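Local atomic coordinates of geranyltranstransferase (Stenotrophomonas maltophilia, PDB entry 7LBJ), a protein that probably condenses isoprenoid diphosphates into longer trans-prenyl diphosphates such as farnesyl diphosphate, with magnesium as cofactor. Residues A222-V225 with R226-L230; L267-L270 with A271-Q275. All blocks are in the same frame, centred on the assembly; numbering follows the deposited sequence.

Contact 1. Residues A222-V225 with R226-L230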
ATOM      1  N   ALA A 222      21.514 -14.586   3.839  1.00 12.97           N
ATOM      2  CA  ALA A 222      21.697 -15.996   4.157  1.00 15.56           C
ATOM      3  C   ALA A 222      20.501 -16.823   3.717  1.00 19.89           C
ATOM      4  O   ALA A 222      20.657 -17.912   3.147  1.00 18.90           O
ATOM      5  CB  ALA A 222      21.950 -16.174   5.660  1.00 16.76           C
ATOM      6  N   PHE A 223      19.293 -16.332   3.987  1.00 17.15           N
ATOM      7  CA  PHE A 223      18.093 -17.067   3.608  1.00 19.92           C
ATOM      8  C   PHE A 223      18.090 -17.359   2.111  1.00 20.02           C
ATOM      9  O   PHE A 223      17.748 -18.464   1.676  1.00 18.00           O
ATOM     10  CB  PHE A 223      16.871 -16.242   4.020  1.00 27.95           C
ATOM     11  CG  PHE A 223      15.580 -16.984   3.970  1.00 33.58           C
ATOM     12  CD1 PHE A 223      15.160 -17.736   5.058  1.00 33.96           C
ATOM     13  CD2 PHE A 223      14.756 -16.906   2.851  1.00 37.36           C
ATOM     14  CE1 PHE A 223      13.939 -18.413   5.032  1.00 41.55           C
ATOM     15  CE2 PHE A 223      13.535 -17.593   2.809  1.00 41.88           C
ATOM     16  CZ  PHE A 223      13.129 -18.347   3.906  1.00 43.66           C
ATOM     17  N   GLN A 224      18.499 -16.382   1.305  1.00 18.56           N
ATOM     18  CA  GLN A 224      18.449 -16.553  -0.141  1.00 19.70           C
ATOM     19  C   GLN A 224      19.568 -17.459  -0.658  1.00 21.63           C
ATOM     20  O   GLN A 224      19.344 -18.251  -1.577  1.00 20.94           O
ATOM     21  CB  GLN A 224      18.511 -15.186  -0.823  1.00 18.73           C
ATOM     22  CG  GLN A 224      18.393 -15.277  -2.327  1.00 23.82           C
ATOM     23  CD  GLN A 224      17.052 -15.839  -2.762  1.00 25.05           C
ATOM     24  OE1 GLN A 224      16.024 -15.516  -2.170  1.00 23.43           O
ATOM     25  NE2 GLN A 224      17.059 -16.703  -3.787  1.00 25.15           N
ATOM     26  N   VAL A 225      20.782 -17.341  -0.112  1.00 16.54           N
ATOM     27  CA  VAL A 225      21.852 -18.272  -0.492  1.00 17.01           C
ATOM     28  C   VAL A 225      21.435 -19.709  -0.184  1.00 20.15           C
ATOM     29  O   VAL A 225      21.597 -20.616  -1.012  1.00 21.56           O
ATOM     30  CB  VAL A 225      23.165 -17.894   0.218  1.00 16.70           C
ATOM     31  CG1 VAL A 225      24.266 -18.915  -0.083  1.00 17.01           C
ATOM     32  CG2 VAL A 225      23.617 -16.483  -0.207  1.00 16.49           C
ATOM     33  N   ARG A 226      20.876 -19.936   1.014  1.00 18.94           N
ATOM     34  CA  ARG A 226      20.391 -21.273   1.372  1.00 20.66           C
ATOM     35  C   ARG A 226      19.345 -21.763   0.382  1.00 24.97           C
ATOM     36  O   ARG A 226      19.369 -22.931  -0.037  1.00 26.77           O
ATOM     37  CB  ARG A 226      19.806 -21.260   2.793  1.00 20.77           C
ATOM     38  CG  ARG A 226      19.189 -22.599   3.252  1.00 25.60           C
ATOM     39  CD  ARG A 226      20.171 -23.742   3.036  1.00 37.40           C
ATOM     40  NE  ARG A 226      19.754 -25.002   3.646  1.00 42.87           N
ATOM     41  CZ  ARG A 226      20.402 -26.154   3.500  1.00 48.12           C
ATOM     42  NH1 ARG A 226      21.491 -26.247   2.745  1.00 41.00           N
ATOM     43  NH2 ARG A 226      19.949 -27.238   4.126  1.00 47.81           N
ATOM     44  N   ASP A 227      18.399 -20.891   0.022  1.00 23.55           N
ATOM     45  CA  ASP A 227      17.362 -21.256  -0.940  1.00 26.12           C
ATOM     46  C   ASP A 227      17.980 -21.699  -2.257  1.00 28.18           C
ATOM     47  O   ASP A 227      17.589 -22.725  -2.828  1.00 29.08           O
ATOM     48  CB  ASP A 227      16.413 -20.076  -1.166  1.00 25.42           C
ATOM     49  CG  ASP A 227      15.226 -20.064  -0.195  1.00 36.85           C
ATOM     50  OD1 ASP A 227      15.217 -20.862   0.766  1.00 35.25           O
ATOM     51  OD2 ASP A 227      14.304 -19.245  -0.397  1.00 37.97           O
ATOM     52  N   ASP A 228      18.961 -20.933  -2.748  1.00 24.50           N
ATOM     53  CA  ASP A 228      19.649 -21.293  -3.985  1.00 25.06           C
ATOM     54  C   ASP A 228      20.305 -22.658  -3.879  1.00 27.95           C
ATOM     55  O   ASP A 228      20.220 -23.471  -4.808  1.00 31.26           O
ATOM     56  CB  ASP A 228      20.705 -20.245  -4.329  1.00 24.00           C
ATOM     57  CG  ASP A 228      20.127 -19.034  -5.008  1.00 28.99           C
ATOM     58  OD1 ASP A 228      18.880 -18.929  -5.091  1.00 29.07           O
ATOM     59  OD2 ASP A 228      20.924 -18.190  -5.469  1.00 25.02           O
ATOM     60  N   ILE A 229      20.979 -22.920  -2.758  1.00 25.57           N
ATOM     61  CA  ILE A 229      21.623 -24.219  -2.576  1.00 29.66           C
ATOM     62  C   ILE A 229      20.587 -25.334  -2.590  1.00 34.10           C
ATOM     63  O   ILE A 229      20.788 -26.384  -3.221  1.00 36.85           O
ATOM     64  CB  ILE A 229      22.462 -24.224  -1.283  1.00 26.35           C
ATOM     65  CG1 ILE A 229      23.698 -23.339  -1.451  1.00 24.98           C
ATOM     66  CG2 ILE A 229      22.894 -25.645  -0.929  1.00 32.33           C
ATOM     67  CD1 ILE A 229      24.349 -22.958  -0.140  1.00 22.79           C
ATOM     68  N   LEU A 230      19.453 -25.117  -1.918  1.00 30.20           N
ATOM     69  CA  LEU A 230      18.411 -26.139  -1.863  1.00 38.98           C
ATOM     70  C   LEU A 230      17.814 -26.402  -3.240  1.00 40.96           C
ATOM     71  O   LEU A 230      17.531 -27.555  -3.586  1.00 41.77           O
ATOM     72  CB  LEU A 230      17.315 -25.717  -0.888  1.00 34.87           C
ATOM     73  CG  LEU A 230      17.708 -25.725   0.583  1.00 36.20           C
ATOM     74  CD1 LEU A 230      16.611 -25.075   1.411  1.00 42.53           C
ATOM     75  CD2 LEU A 230      17.971 -27.146   1.049  1.00 44.12           C
TER

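Contact 2. Residues L267-L270 with A271-Q275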
ATOM      1  N   LEU A 267      27.464 -19.119   2.562  1.00 18.15           N
ATOM      2  CA  LEU A 267      26.449 -19.323   3.589  1.00 17.42           C
ATOM      3  C   LEU A 267      27.083 -19.559   4.954  1.00 17.11           C
ATOM      4  O   LEU A 267      26.597 -19.046   5.968  1.00 18.83           O
ATOM      5  CB  LEU A 267      25.551 -20.501   3.211  1.00 17.26           C
ATOM      6  CG  LEU A 267      24.380 -20.770   4.162  1.00 19.33           C
ATOM      7  CD1 LEU A 267      23.483 -19.513   4.171  1.00 18.19           C
ATOM      8  CD2 LEU A 267      23.619 -22.015   3.703  1.00 23.72           C
ATOM      9  N   HIS A 268      28.173 -20.325   4.990  1.00 19.32           N
ATOM     10  CA  HIS A 268      28.854 -20.614   6.248  1.00 22.66           C
ATOM     11  C   HIS A 268      29.384 -19.344   6.897  1.00 22.25           C
ATOM     12  O   HIS A 268      29.298 -19.184   8.123  1.00 18.54           O
ATOM     13  CB  HIS A 268      29.993 -21.594   6.006  1.00 25.16           C
ATOM     14  CG  HIS A 268      30.633 -22.086   7.264  1.00 32.59           C
ATOM     15  ND1 HIS A 268      31.823 -21.577   7.744  1.00 37.61           N
ATOM     16  CD2 HIS A 268      30.243 -23.035   8.148  1.00 36.90           C
ATOM     17  CE1 HIS A 268      32.142 -22.200   8.866  1.00 41.02           C
ATOM     18  NE2 HIS A 268      31.201 -23.089   9.133  1.00 43.38           N
ATOM     19  N   GLU A 269      29.935 -18.428   6.089  1.00 19.21           N
ATOM     20  CA  GLU A 269      30.419 -17.159   6.632  1.00 22.19           C
ATOM     21  C   GLU A 269      29.276 -16.322   7.176  1.00 19.63           C
ATOM     22  O   GLU A 269      29.415 -15.689   8.232  1.00 18.24           O
ATOM     23  CB  GLU A 269      31.191 -16.366   5.570  1.00 21.67           C
ATOM     24  CG  GLU A 269      31.798 -15.041   6.098  1.00 26.93           C
ATOM     25  CD  GLU A 269      30.844 -13.825   6.088  1.00 25.42           C
ATOM     26  OE1 GLU A 269      30.024 -13.678   5.146  1.00 24.89           O
ATOM     27  OE2 GLU A 269      30.948 -12.999   7.033  1.00 22.65           O
ATOM     28  N   LEU A 270      28.152 -16.266   6.449  1.00 18.03           N
ATOM     29  CA  LEU A 270      27.004 -15.503   6.935  1.00 17.14           C
ATOM     30  C   LEU A 270      26.473 -16.074   8.245  1.00 18.28           C
ATOM     31  O   LEU A 270      26.092 -15.320   9.151  1.00 17.11           O
ATOM     32  CB  LEU A 270      25.898 -15.470   5.868  1.00 16.59           C
ATOM     33  CG  LEU A 270      26.167 -14.580   4.633  1.00 17.04           C
ATOM     34  CD1 LEU A 270      25.268 -14.974   3.453  1.00 15.05           C
ATOM     35  CD2 LEU A 270      25.998 -13.079   4.918  1.00 15.17           C
ATOM     36  N   ALA A 271      26.450 -17.408   8.373  1.00 14.53           N
ATOM     37  CA  ALA A 271      26.055 -18.030   9.630  1.00 18.98           C
ATOM     38  C   ALA A 271      26.960 -17.593  10.777  1.00 21.32           C
ATOM     39  O   ALA A 271      26.483 -17.196  11.850  1.00 20.49           O
ATOM     40  CB  ALA A 271      26.075 -19.560   9.484  1.00 21.52           C
ATOM     41  N   ALA A 272      28.278 -17.696  10.583  1.00 18.17           N
ATOM     42  CA  ALA A 272      29.197 -17.275  11.627  1.00 19.74           C
ATOM     43  C   ALA A 272      29.050 -15.787  11.917  1.00 18.89           C
ATOM     44  O   ALA A 272      29.082 -15.365  13.079  1.00 18.54           O
ATOM     45  CB  ALA A 272      30.632 -17.605  11.226  1.00 17.08           C
ATOM     46  N   ARG A 273      28.872 -14.977  10.871  1.00 17.09           N
ATOM     47  CA  ARG A 273      28.750 -13.538  11.064  1.00 15.32           C
ATOM     48  C   ARG A 273      27.543 -13.207  11.936  1.00 17.29           C
ATOM     49  O   ARG A 273      27.640 -12.415  12.877  1.00 18.84           O
ATOM     50  CB  ARG A 273      28.633 -12.833   9.711  1.00 15.79           C
ATOM     51  CG  ARG A 273      28.861 -11.332   9.816  1.00 15.80           C
ATOM     52  CD  ARG A 273      28.225 -10.624   8.633  1.00 17.92           C
ATOM     53  NE  ARG A 273      28.820 -11.055   7.369  1.00 18.51           N
ATOM     54  CZ  ARG A 273      28.482 -10.559   6.186  1.00 19.70           C
ATOM     55  NH1 ARG A 273      27.582  -9.581   6.074  1.00 17.11           N
ATOM     56  NH2 ARG A 273      29.051 -11.054   5.090  1.00 18.61           N
ATOM     57  N   MET A 274      26.399 -13.827  11.649  1.00 16.67           N
ATOM     58  CA  MET A 274      25.199 -13.553  12.433  1.00 15.79           C
ATOM     59  C   MET A 274      25.422 -13.872  13.905  1.00 16.50           C
ATOM     60  O   MET A 274      25.084 -13.067  14.778  1.00 16.95           O
ATOM     61  CB  MET A 274      24.003 -14.334  11.873  1.00 14.48           C
ATOM     62  CG  MET A 274      23.486 -13.735  10.573  1.00 17.26           C
ATOM     63  SD  MET A 274      21.990 -14.549   9.982  1.00 17.20           S
ATOM     64  CE  MET A 274      22.654 -16.183   9.589  1.00 17.95           C
ATOM     65  N   GLN A 275      26.012 -15.038  14.204  1.00 16.74           N
ATOM     66  CA  GLN A 275      26.219 -15.391  15.604  1.00 21.45           C
ATOM     67  C   GLN A 275      27.202 -14.438  16.286  1.00 23.32           C
ATOM     68  O   GLN A 275      26.993 -14.062  17.444  1.00 19.03           O
ATOM     69  CB  GLN A 275      26.673 -16.843  15.720  1.00 23.31           C
ATOM     70  CG  GLN A 275      25.607 -17.861  15.211  1.00 26.11           C
ATOM     71  CD  GLN A 275      24.234 -17.767  15.908  1.00 27.76           C
ATOM     72  OE1 GLN A 275      24.146 -17.587  17.128  1.00 25.45           O
ATOM     73  NE2 GLN A 275      23.157 -17.909  15.125  1.00 22.94           N
TER

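Contact 1. Residues A222-V225 with R226-L230
The backbone bonds come first: R226, D227, D228 and I229 donate their N-H groups to the carbonyls of A222, F223, Q224 and V225. These are successive i to i+4 alpha-helical bonds, from R226 N to A222 O at 2.9 Å through to I229 N to V225 O at 3.0 Å.

Among the polar side chains, Q224 reaches one turn on to D228. CG of Q224 stands anti to the backbone N (chi1 -177°), and the bend at chi2 (63°) turns the amide toward D228. Q224 NE2 gives D228 OD1 a weak hydrogen bond of 3.2 Å, with amide and carboxylate planes 79° apart. The other oxygen of D228, OD2, accepts from F254 N. On helix 206-233, D227 and D228 open the second aspartate-rich motif (DDxxD) of trans-prenyl synthases, preceded by the usual F-Q pair. In relatives this motif takes part in binding magnesium and diphosphate.

D227 holds its carboxylate near the F223 ring: OD1 is over one face, OD2 is 3.7 Å from F223 CE2 at the rim. R298 ties the pair together through a salt bridge to D227 OD1, a cation-pi contact with F223 and a hydrogen bond to F223 O.

On the apolar side, V225 CG1 meets I229 CD1 at 4.0 Å. Within 226-230, L230 CD2 covers one face of the R226 guanidinium, 3.5 Å above its plane; R226 NH2 bonds R298 O.

Contact 2. Residues L267-L270 with A271-Q275
Four successive i to i+4 bonds run from A271, A272, R273 and M274 back to L267, H268, E269 and L270; R273 N to E269 O is the shortest, at 2.8 Å.

The main side-chain contact is the salt bridge of E269 with R273. The guanidinium takes the carboxylate side-on, with one nitrogen to each oxygen. R273 NE donates to E269 OE2 at 2.9 Å. This bond is nearly straight (167°), and its acceptor lies in the guanidinium plane. R273 NH2 donates to E269 OE1 at 2.8 Å. That second bond is more bent (146°), and OE1 is tilted out of the guanidinium plane. Both oxygens use the syn lone pair, and the two flat groups are turned 36° apart. The chains reach each other by complementary bends. E269 leaves the helix with CG anti to N and folds at chi2, while R273 runs extended as far as CG and CD and folds only at chi3. Two bonds to one carboxylate would restrain rotation of the guanidinium.

This is an i to i+4 Glu-Arg pair on the solvent side of helix 260-277, one of the helices of the all-alpha isoprenoid synthase fold. L270 lies alongside R273, pointing the same way. Its CD2 covers one guanidinium face toward the rim, 3.7 Å from R273 NH2, so the arginine has an apolar floor and an acidic edge.

On the buried side, M274 folds against the carbonyl of L270. Its CG comes 3.4 Å from L270 O, and the bend at chi3 brings CE within 3.6 Å of that same oxygen. M274 also packs on F215, A218 and L219 of helix 206-233, and on A292 and V296 of helix 286-297.

How the contacts relate
Contact 1 lies on helix 206-233 and contact 2 on helix 260-277, and the two helices pack together. A222, V225 and R226 meet L267 and L270: V225 CG1 is 3.9 Å from L267 CB, and A222 CA is 3.8 Å from L270 CD1. The centres of the two contacts are about 13 Å apart. Both contacts also lean on helix 286-297, where V296 touches both A222 and A271. Contact 1 is the more enclosed, and its acidic groups find partners in other parts of the chain. Contact 2 has an exposed flank, where opposite charges pair within one helix, and a buried apolar flank facing contact 1.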